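Gamma-glutamyltranspeptidase (Ggt) (Helicobacter pylori 26695, PDB 5BPK) probably transfers or hydrolyses the gamma-glutamyl group of glutathione and related compounds as an N-terminal nucleophile hydrolase. Local coordinates at residues B[52-57]-B[94-99]. Residues are numbered along the deposited sequence; the frame is centred on the assembly and turned at random.
With 4UD ((2S)-amino[(5S)-4,5-dihydro-1,2-oxazol-5-yl]acetic acid), chain O; EDO (1,2-ethanediol), chain Q.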
loop_
_atom_site.group_PDB
_atom_site.type_symbol
_atom_site.label_atom_id
_atom_site.label_comp_id
_atom_site.label_asym_id
_atom_site.label_seq_id
_atom_site.Cartn_x
_atom_site.Cartn_y
_atom_site.Cartn_z
ATOM N N ASN B 52 11.736 0.050 -12.333
ATOM C CA ASN B 52 10.664 1.043 -12.211
ATOM C C ASN B 52 10.974 2.068 -11.118
ATOM O O ASN B 52 12.113 2.157 -10.657
ATOM C CB ASN B 52 9.293 0.355 -12.036
ATOM C CG ASN B 52 9.015 -0.140 -10.606
ATOM O OD1 ASN B 52 9.900 -0.210 -9.749
ATOM N ND2 ASN B 52 7.755 -0.497 -10.362
ATOM N N LEU B 53 9.965 2.844 -10.722
ATOM C CA LEU B 53 10.129 3.909 -9.720
ATOM C C LEU B 53 10.763 3.420 -8.411
ATOM O O LEU B 53 11.395 4.205 -7.704
ATOM C CB LEU B 53 8.780 4.578 -9.424
ATOM C CG LEU B 53 8.275 5.641 -10.408
ATOM C CD1 LEU B 53 6.841 6.052 -10.051
ATOM C CD2 LEU B 53 9.184 6.866 -10.433
ATOM N N TYR B 54 10.585 2.139 -8.086
ATOM C CA TYR B 54 11.130 1.575 -6.838
ATOM C C TYR B 54 12.340 0.661 -7.068
ATOM O O TYR B 54 12.792 -0.023 -6.147
ATOM C CB TYR B 54 10.022 0.856 -6.049
ATOM C CG TYR B 54 8.780 1.706 -5.951
ATOM C CD1 TYR B 54 8.753 2.809 -5.113
ATOM C CD2 TYR B 54 7.661 1.452 -6.741
ATOM C CE1 TYR B 54 7.640 3.618 -5.028
ATOM C CE2 TYR B 54 6.538 2.262 -6.663
ATOM C CZ TYR B 54 6.536 3.347 -5.801
ATOM O OH TYR B 54 5.433 4.175 -5.722
ATOM N N GLY B 55 12.875 0.674 -8.287
ATOM C CA GLY B 55 14.008 -0.185 -8.639
ATOM C C GLY B 55 13.654 -1.658 -8.767
ATOM O O GLY B 55 14.526 -2.528 -8.713
ATOM N N LEU B 56 12.366 -1.949 -8.912
ATOM C CA LEU B 56 11.907 -3.317 -9.098
ATOM C C LEU B 56 11.955 -3.667 -10.588
ATOM O O LEU B 56 11.727 -2.813 -11.457
ATOM C CB LEU B 56 10.497 -3.484 -8.526
ATOM C CG LEU B 56 10.380 -3.268 -7.015
ATOM C CD1 LEU B 56 8.915 -3.095 -6.626
ATOM C CD2 LEU B 56 11.035 -4.401 -6.223
ATOM N N VAL B 57 12.266 -4.926 -10.863
ATOM C CA VAL B 57 12.398 -5.435 -12.221
ATOM C C VAL B 57 11.513 -6.650 -12.441
ATOM O O VAL B 57 11.048 -7.307 -11.490
ATOM C CB VAL B 57 13.867 -5.828 -12.518
ATOM C CG1 VAL B 57 14.739 -4.573 -12.571
ATOM C CG2 VAL B 57 14.384 -6.836 -11.479
ATOM N N GLY B 94 6.164 1.432 -1.684
ATOM C CA GLY B 94 6.506 0.617 -2.851
ATOM C C GLY B 94 7.258 -0.639 -2.451
ATOM O O GLY B 94 6.784 -1.417 -1.646
ATOM N N SER B 95 8.446 -0.830 -3.016
ATOM C CA SER B 95 9.258 -1.997 -2.689
ATOM C C SER B 95 9.566 -2.136 -1.185
ATOM O O SER B 95 9.786 -3.249 -0.697
ATOM C CB SER B 95 10.568 -1.917 -3.448
ATOM O OG SER B 95 11.211 -0.691 -3.124
ATOM N N ARG B 96 9.588 -1.024 -0.453
ATOM C CA ARG B 96 9.915 -1.056 0.978
ATOM C C ARG B 96 8.751 -1.535 1.852
ATOM O O ARG B 96 8.945 -1.796 3.027
ATOM C CB ARG B 96 10.398 0.317 1.478
ATOM C CG ARG B 96 11.852 0.632 1.184
ATOM C CD ARG B 96 12.149 0.919 -0.266
ATOM N NE ARG B 96 11.457 2.101 -0.770
ATOM C CZ ARG B 96 11.667 2.636 -1.975
ATOM N NH1 ARG B 96 12.574 2.119 -2.802
ATOM N NH2 ARG B 96 10.983 3.706 -2.346
ATOM N N ILE B 97 7.555 -1.670 1.284
ATOM C CA ILE B 97 6.390 -2.069 2.076
ATOM C C ILE B 97 6.629 -3.401 2.773
ATOM O O ILE B 97 6.380 -3.534 3.978
ATOM C CB ILE B 97 5.118 -2.172 1.229
ATOM C CG1 ILE B 97 4.697 -0.777 0.768
ATOM C CG2 ILE B 97 3.985 -2.836 2.042
ATOM C CD1 ILE B 97 3.545 -0.782 -0.189
ATOM N N ILE B 98 7.110 -4.383 2.006
ATOM C CA ILE B 98 7.200 -5.753 2.491
ATOM C C ILE B 98 8.110 -5.797 3.701
ATOM O O ILE B 98 7.778 -6.407 4.734
ATOM C CB ILE B 98 7.732 -6.706 1.408
ATOM C CG1 ILE B 98 6.783 -6.710 0.207
ATOM C CG2 ILE B 98 7.910 -8.106 1.973
ATOM C CD1 ILE B 98 7.363 -7.341 -1.017
ATOM N N THR B 99 9.247 -5.116 3.597
ATOM C CA THR B 99 10.226 -5.164 4.675
ATOM C C THR B 99 9.786 -4.312 5.886
ATOM O O THR B 99 10.010 -4.698 7.039
ATOM C CB THR B 99 11.624 -4.759 4.161
ATOM O OG1 THR B 99 11.587 -3.430 3.627
ATOM C CG2 THR B 99 12.115 -5.752 3.078
HETATM C C3 4UD O . 2.615 3.005 -2.387
HETATM C C4 4UD O . 2.346 1.459 -3.958
HETATM C C5 4UD O . 2.599 2.953 -3.875
HETATM C C6 4UD O . 2.883 0.764 -5.217
HETATM C C8 4UD O . 2.440 -0.679 -5.134
HETATM O O9 4UD O . 1.330 -1.010 -5.471
HETATM O O10 4UD O . 3.286 -1.627 -4.668
HETATM N N7 4UD O . 2.297 1.358 -6.427
HETATM O O2 4UD O . 3.018 0.893 -2.836
HETATM N N1 4UD O . 2.852 1.832 -1.901
HETATM C C1 EDO Q . 8.464 -3.977 -11.181
HETATM O O1 EDO Q . 7.484 -4.911 -10.699
HETATM C C2 EDO Q . 8.168 -3.517 -12.602
HETATM O O2 EDO Q . 9.379 -3.441 -13.380
HETATM O O HOH W 1 11.855 4.883 -4.785
#
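Tyr54 lies against Gly94 and Ser95 where a type I beta turn, Asn52 to Gly55, meets the turn leading into helix 96-109, forming part of the ligand-pocket wall of this Ntn-hydrolase; Tyr54 CA and Ser95 CA are 5.8 Å apart. Asn52 OD1 closes an Asx turn by accepting from Tyr54 N, and accepts also from Leu56 N; the two come from opposite faces of its carbonyl plane. Gly94 CA sits over the centre of the Tyr54 ring, a CH-pi contact 3.8 Å from the centroid and 7° off the ring normal. Leu53 CB covers the opposite face, sandwiching the phenol, whose OH is hydrogen-bonded to Asn21 OD1, itself bonded to 4UD, and lies 3.6 Å from 4UD C5. Gly94 N makes a weak hydrogen bond to 4UD O2. Leu56 CG, CD1 and CD2 each lie 3.8 Å from Ser95 CB, while Ser95 OG bonds to Gln127 OE1 and Tyr54 O to Gln127 NE2. The Arg96 chain, bent at chi2 (72°) and chi3 (63°), crosses Tyr54 at about a right angle; its NH2 lies at the ring edge, 3.7 Å from Tyr54 CD1. A bridging water accepts from Arg96 NH2 at 2.8 Å and donates to Leu53 O.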